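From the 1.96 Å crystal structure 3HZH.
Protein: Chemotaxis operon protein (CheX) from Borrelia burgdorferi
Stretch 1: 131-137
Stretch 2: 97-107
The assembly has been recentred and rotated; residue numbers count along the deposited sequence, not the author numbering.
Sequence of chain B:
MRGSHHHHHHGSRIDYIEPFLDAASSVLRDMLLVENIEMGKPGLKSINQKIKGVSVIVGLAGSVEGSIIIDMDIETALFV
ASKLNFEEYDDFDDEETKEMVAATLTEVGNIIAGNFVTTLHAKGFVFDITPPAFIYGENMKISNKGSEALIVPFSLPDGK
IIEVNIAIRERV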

ATOM      1  N   PRO B 131       0.820  10.058  -3.100  1.00 25.10           N
ATOM      2  CA  PRO B 131       1.598   9.296  -2.124  1.00 26.08           C
ATOM      3  C   PRO B 131       1.077   9.826  -0.788  1.00 27.33           C
ATOM      4  O   PRO B 131       0.626  10.977  -0.703  1.00 26.10           O
ATOM      5  CB  PRO B 131       3.032   9.734  -2.422  1.00 25.33           C
ATOM      6  CG  PRO B 131       2.969   9.965  -3.934  1.00 28.31           C
ATOM      7  CD  PRO B 131       1.723  10.840  -3.959  1.00 25.99           C
ATOM      8  N   PRO B 132       1.126   9.013   0.274  1.00 26.46           N
ATOM      9  CA  PRO B 132       0.616   9.481   1.561  1.00 24.09           C
ATOM     10  C   PRO B 132       1.509  10.393   2.379  1.00 23.43           C
ATOM     11  O   PRO B 132       2.723  10.453   2.187  1.00 22.97           O
ATOM     12  CB  PRO B 132       0.331   8.170   2.282  1.00 25.61           C
ATOM     13  CG  PRO B 132       1.561   7.375   1.888  1.00 28.17           C
ATOM     14  CD  PRO B 132       1.589   7.617   0.379  1.00 28.16           C
ATOM     15  N   ALA B 133       0.887  11.102   3.310  1.00 23.74           N
ATOM     16  CA  ALA B 133       1.618  11.975   4.209  1.00 23.19           C
ATOM     17  C   ALA B 133       1.322  11.516   5.635  1.00 23.75           C
ATOM     18  O   ALA B 133       0.226  11.036   5.923  1.00 23.56           O
ATOM     19  CB  ALA B 133       1.174  13.409   4.028  1.00 22.12           C
ATOM     20  N   PHE B 134       2.304  11.646   6.520  1.00 24.73           N
ATOM     21  CA  PHE B 134       2.124  11.271   7.911  1.00 27.87           C
ATOM     22  C   PHE B 134       2.289  12.538   8.730  1.00 29.95           C
ATOM     23  O   PHE B 134       3.329  13.194   8.666  1.00 27.00           O
ATOM     24  CB  PHE B 134       3.168  10.234   8.348  1.00 28.18           C
ATOM     25  CG  PHE B 134       2.939   9.689   9.737  1.00 29.04           C
ATOM     26  CD1 PHE B 134       1.816   8.919  10.019  1.00 31.44           C
ATOM     27  CD2 PHE B 134       3.838   9.957  10.765  1.00 31.66           C
ATOM     28  CE1 PHE B 134       1.588   8.415  11.303  1.00 32.08           C
ATOM     29  CE2 PHE B 134       3.621   9.460  12.055  1.00 32.01           C
ATOM     30  CZ  PHE B 134       2.492   8.687  12.324  1.00 33.41           C
ATOM     31  N   ILE B 135       1.259  12.889   9.492  1.00 32.71           N
ATOM     32  CA  ILE B 135       1.293  14.084  10.320  1.00 39.63           C
ATOM     33  C   ILE B 135       1.053  13.651  11.761  1.00 45.68           C
ATOM     34  O   ILE B 135      -0.063  13.315  12.140  1.00 44.44           O
ATOM     35  CB  ILE B 135       0.189  15.081   9.898  1.00 38.45           C
ATOM     36  CG1 ILE B 135       0.221  15.285   8.380  1.00 38.66           C
ATOM     37  CG2 ILE B 135       0.397  16.413  10.606  1.00 40.34           C
ATOM     38  CD1 ILE B 135       1.547  15.772   7.847  1.00 38.26           C
ATOM     39  N   TYR B 136       2.104  13.638  12.564  1.00 56.70           N
ATOM     40  CA  TYR B 136       1.964  13.226  13.955  1.00 67.63           C
ATOM     41  C   TYR B 136       2.259  14.435  14.812  1.00 72.70           C
ATOM     42  O   TYR B 136       2.405  15.536  14.274  1.00 74.37           O
ATOM     43  CB  TYR B 136       2.941  12.092  14.260  1.00 72.05           C
ATOM     44  CG  TYR B 136       4.379  12.502  14.099  1.00 76.69           C
ATOM     45  CD1 TYR B 136       5.033  13.219  15.098  1.00 78.32           C
ATOM     46  CD2 TYR B 136       5.066  12.241  12.914  1.00 78.40           C
ATOM     47  CE1 TYR B 136       6.330  13.668  14.924  1.00 79.06           C
ATOM     48  CE2 TYR B 136       6.364  12.687  12.727  1.00 79.07           C
ATOM     49  CZ  TYR B 136       6.991  13.400  13.736  1.00 79.42           C
ATOM     50  OH  TYR B 136       8.277  13.851  13.559  1.00 79.78           O
ATOM     51  N   GLY B 137       2.359  14.241  16.126  1.00 78.38           N
ATOM     52  CA  GLY B 137       2.619  15.364  17.008  1.00 82.53           C
ATOM     53  C   GLY B 137       1.928  16.521  16.340  1.00 84.33           C
ATOM     54  O   GLY B 137       2.454  17.626  16.218  1.00 86.10           O
TER
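Stretch 2 (97-107) TKEMVAATLTE

Stretch 2 is helical from Thr-97 through Glu-107 and continues beyond it, with phi and psi close to the alpha-helical values throughout and a regular ladder of i to i+4 hydrogen bonds, such as Leu-105 N to Val-101 O at 3.0 Å. Stretch 1 is extended, with Ala-133 to Ile-135 in a strand before the chain leaves it at Tyr-136. The helix runs against the strand at 124° between their N-to-C directions, so the pairing is oblique and closer to antiparallel than to parallel, and the axes approach to 8.4 Å. The register follows that direction: Pro-132 CA lies 5.8 Å from Thr-106 CA, Phe-134 CA lies 6.1 Å from Ala-102 CA, and just beyond the strand Tyr-136 meets Lys-98. Two residues forward in stretch 1 thus match four residues back on the helix, close to one helical turn, and Lys-98, Ala-102 and Thr-106 carry much of the contact on the helix side.

Contact residues alternate along the extended chain: Pro-132, Phe-134 and Tyr-136 point their CA-to-CB bonds toward the helix, while that of Ala-133 points away. Phe-134 is the centre of the packing. With chi1 in the t rotamer, its ring lies against the helix, where Ala-102 CB sits over one face in a close CH-pi contact, 3.6 Å from the ring centroid and 3.3 Å from Phe-134 CD2. Leu-105 CD1 meets the ring edge at 4.0 Å from Phe-134 CE1, and Val-101 CG1 approaches Phe-134 CZ obliquely at 4.4 Å.

Thr-106 serves the next turn. With chi1 at 56°, its OG1 donates a hydrogen bond to Ala-102 O at 3.0 Å, satisfying the hydroxyl within the helix, while its methyl CG2 packs 3.7 Å from Phe-134 CB. Its CB also rests 3.6 Å from Pro-132 CG, so a beta-branched polar residue acts here largely as an apolar surface.

At the other end the contact changes character. The CA-to-CB bond of Lys-98 points sideways, but the long side chain reaches over to Tyr-136, placing NZ over one face of the ring, 3.8 Å from its centroid, in a cation-pi interaction; Lys-98 CE lies 3.2 Å from Tyr-136 OH. Tyr-136 is poorly ordered, so this end is less sharply defined than the packing around Phe-134. No hydrogen bond links the two stretches: the 379 Å² of buried surface, both sides summed, rests on side-chain packing and ring contacts.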

ATOM      1  N   THR B  97      10.835   2.964  15.828  1.00 40.58           N
ATOM      2  CA  THR B  97       9.473   2.469  16.049  1.00 37.47           C
ATOM      3  C   THR B  97       8.593   3.520  15.374  1.00 36.51           C
ATOM      4  O   THR B  97       7.599   3.204  14.723  1.00 34.93           O
ATOM      5  CB  THR B  97       9.076   2.427  17.545  1.00 35.83           C
ATOM      6  OG1 THR B  97       9.792   1.379  18.209  1.00 35.00           O
ATOM      7  CG2 THR B  97       7.563   2.185  17.684  1.00 34.47           C
ATOM      8  N   LYS B  98       8.990   4.779  15.535  1.00 36.20           N
ATOM      9  CA  LYS B  98       8.277   5.904  14.949  1.00 37.94           C
ATOM     10  C   LYS B  98       8.299   5.771  13.429  1.00 38.00           C
ATOM     11  O   LYS B  98       7.323   6.102  12.753  1.00 38.32           O
ATOM     12  CB  LYS B  98       8.963   7.205  15.337  1.00 39.49           C
ATOM     13  CG  LYS B  98       8.302   8.451  14.800  1.00 43.58           C
ATOM     14  CD  LYS B  98       9.349   9.512  14.540  1.00 46.13           C
ATOM     15  CE  LYS B  98       8.761  10.892  14.620  1.00 46.62           C
ATOM     16  NZ  LYS B  98       8.329  11.172  16.022  1.00 47.43           N
ATOM     17  N   GLU B  99       9.423   5.288  12.906  1.00 36.93           N
ATOM     18  CA  GLU B  99       9.612   5.106  11.475  1.00 36.19           C
ATOM     19  C   GLU B  99       8.634   4.051  10.966  1.00 33.80           C
ATOM     20  O   GLU B  99       7.918   4.272   9.990  1.00 31.10           O
ATOM     21  CB  GLU B  99      11.046   4.646  11.196  1.00 44.70           C
ATOM     22  CG  GLU B  99      11.687   5.182   9.918  1.00 53.31           C
ATOM     23  CD  GLU B  99      12.114   4.088   8.946  1.00 58.88           C
ATOM     24  OE1 GLU B  99      12.493   2.988   9.401  1.00 61.32           O
ATOM     25  OE2 GLU B  99      12.102   4.343   7.720  1.00 60.39           O
HETATM   26  N   MSE B 100       8.599   2.902  11.632  1.00 30.16           N
HETATM   27  CA  MSE B 100       7.709   1.841  11.197  1.00 29.75           C
HETATM   28  C   MSE B 100       6.248   2.196  11.458  1.00 28.18           C
HETATM   29  O   MSE B 100       5.387   1.826  10.671  1.00 25.39           O
HETATM   30  CB  MSE B 100       8.069   0.509  11.867  1.00 30.78           C
HETATM   31  CG  MSE B 100       7.335  -0.700  11.274  1.00 32.08           C
HETATM   32 SE   MSE B 100       7.697  -0.982   9.497  1.00 32.88          SE
HETATM   33  CE  MSE B 100       9.491  -1.194   9.562  1.00 33.24           C
ATOM     34  N   VAL B 101       5.970   2.913  12.551  1.00 27.29           N
ATOM     35  CA  VAL B 101       4.592   3.318  12.857  1.00 27.48           C
ATOM     36  C   VAL B 101       4.045   4.158  11.702  1.00 27.46           C
ATOM     37  O   VAL B 101       2.968   3.876  11.167  1.00 25.52           O
ATOM     38  CB  VAL B 101       4.508   4.151  14.169  1.00 27.17           C
ATOM     39  CG1 VAL B 101       3.149   4.833  14.276  1.00 29.69           C
ATOM     40  CG2 VAL B 101       4.695   3.240  15.374  1.00 28.87           C
ATOM     41  N   ALA B 102       4.805   5.184  11.323  1.00 25.06           N
ATOM     42  CA  ALA B 102       4.425   6.070  10.229  1.00 24.23           C
ATOM     43  C   ALA B 102       4.227   5.298   8.930  1.00 23.92           C
ATOM     44  O   ALA B 102       3.190   5.418   8.279  1.00 25.23           O
ATOM     45  CB  ALA B 102       5.494   7.145  10.026  1.00 23.74           C
ATOM     46  N   ALA B 103       5.222   4.498   8.565  1.00 21.81           N
ATOM     47  CA  ALA B 103       5.173   3.713   7.328  1.00 22.88           C
ATOM     48  C   ALA B 103       4.016   2.727   7.271  1.00 21.44           C
ATOM     49  O   ALA B 103       3.475   2.455   6.194  1.00 20.24           O
ATOM     50  CB  ALA B 103       6.487   2.973   7.134  1.00 22.63           C
ATOM     51  N   THR B 104       3.651   2.177   8.427  1.00 20.24           N
ATOM     52  CA  THR B 104       2.559   1.223   8.493  1.00 19.89           C
ATOM     53  C   THR B 104       1.207   1.913   8.356  1.00 20.58           C
ATOM     54  O   THR B 104       0.368   1.492   7.563  1.00 21.22           O
ATOM     55  CB  THR B 104       2.572   0.425   9.826  1.00 21.04           C
ATOM     56  OG1 THR B 104       3.834  -0.244   9.985  1.00 20.41           O
ATOM     57  CG2 THR B 104       1.459  -0.625   9.822  1.00 20.81           C
ATOM     58  N   LEU B 105       0.981   2.968   9.128  1.00 22.22           N
ATOM     59  CA  LEU B 105      -0.298   3.674   9.051  1.00 23.05           C
ATOM     60  C   LEU B 105      -0.528   4.350   7.697  1.00 24.82           C
ATOM     61  O   LEU B 105      -1.658   4.350   7.186  1.00 23.39           O
ATOM     62  CB  LEU B 105      -0.409   4.704  10.179  1.00 24.73           C
ATOM     63  CG  LEU B 105      -0.280   4.136  11.595  1.00 28.82           C
ATOM     64  CD1 LEU B 105      -0.552   5.241  12.611  1.00 30.64           C
ATOM     65  CD2 LEU B 105      -1.256   2.986  11.780  1.00 28.61           C
ATOM     66  N   THR B 106       0.520   4.926   7.107  1.00 23.65           N
ATOM     67  CA  THR B 106       0.354   5.560   5.799  1.00 24.04           C
ATOM     68  C   THR B 106       0.016   4.496   4.758  1.00 24.00           C
ATOM     69  O   THR B 106      -0.735   4.763   3.825  1.00 24.29           O
ATOM     70  CB  THR B 106       1.622   6.342   5.332  1.00 25.63           C
ATOM     71  OG1 THR B 106       2.763   5.468   5.313  1.00 25.02           O
ATOM     72  CG2 THR B 106       1.889   7.530   6.251  1.00 27.11           C
ATOM     73  N   GLU B 107       0.552   3.287   4.918  1.00 22.30           N
ATOM     74  CA  GLU B 107       0.260   2.217   3.965  1.00 22.81           C
ATOM     75  C   GLU B 107      -1.194   1.780   4.126  1.00 21.86           C
ATOM     76  O   GLU B 107      -1.842   1.388   3.151  1.00 20.38           O
ATOM     77  CB  GLU B 107       1.194   1.009   4.164  1.00 23.87           C
ATOM     78  CG  GLU B 107       0.859  -0.174   3.265  1.00 23.71           C
ATOM     79  CD  GLU B 107       1.267   0.018   1.813  1.00 27.85           C
ATOM     80  OE1 GLU B 107       1.228   1.166   1.324  1.00 27.29           O
ATOM     81  OE2 GLU B 107       1.599  -0.988   1.146  1.00 25.49           O
TER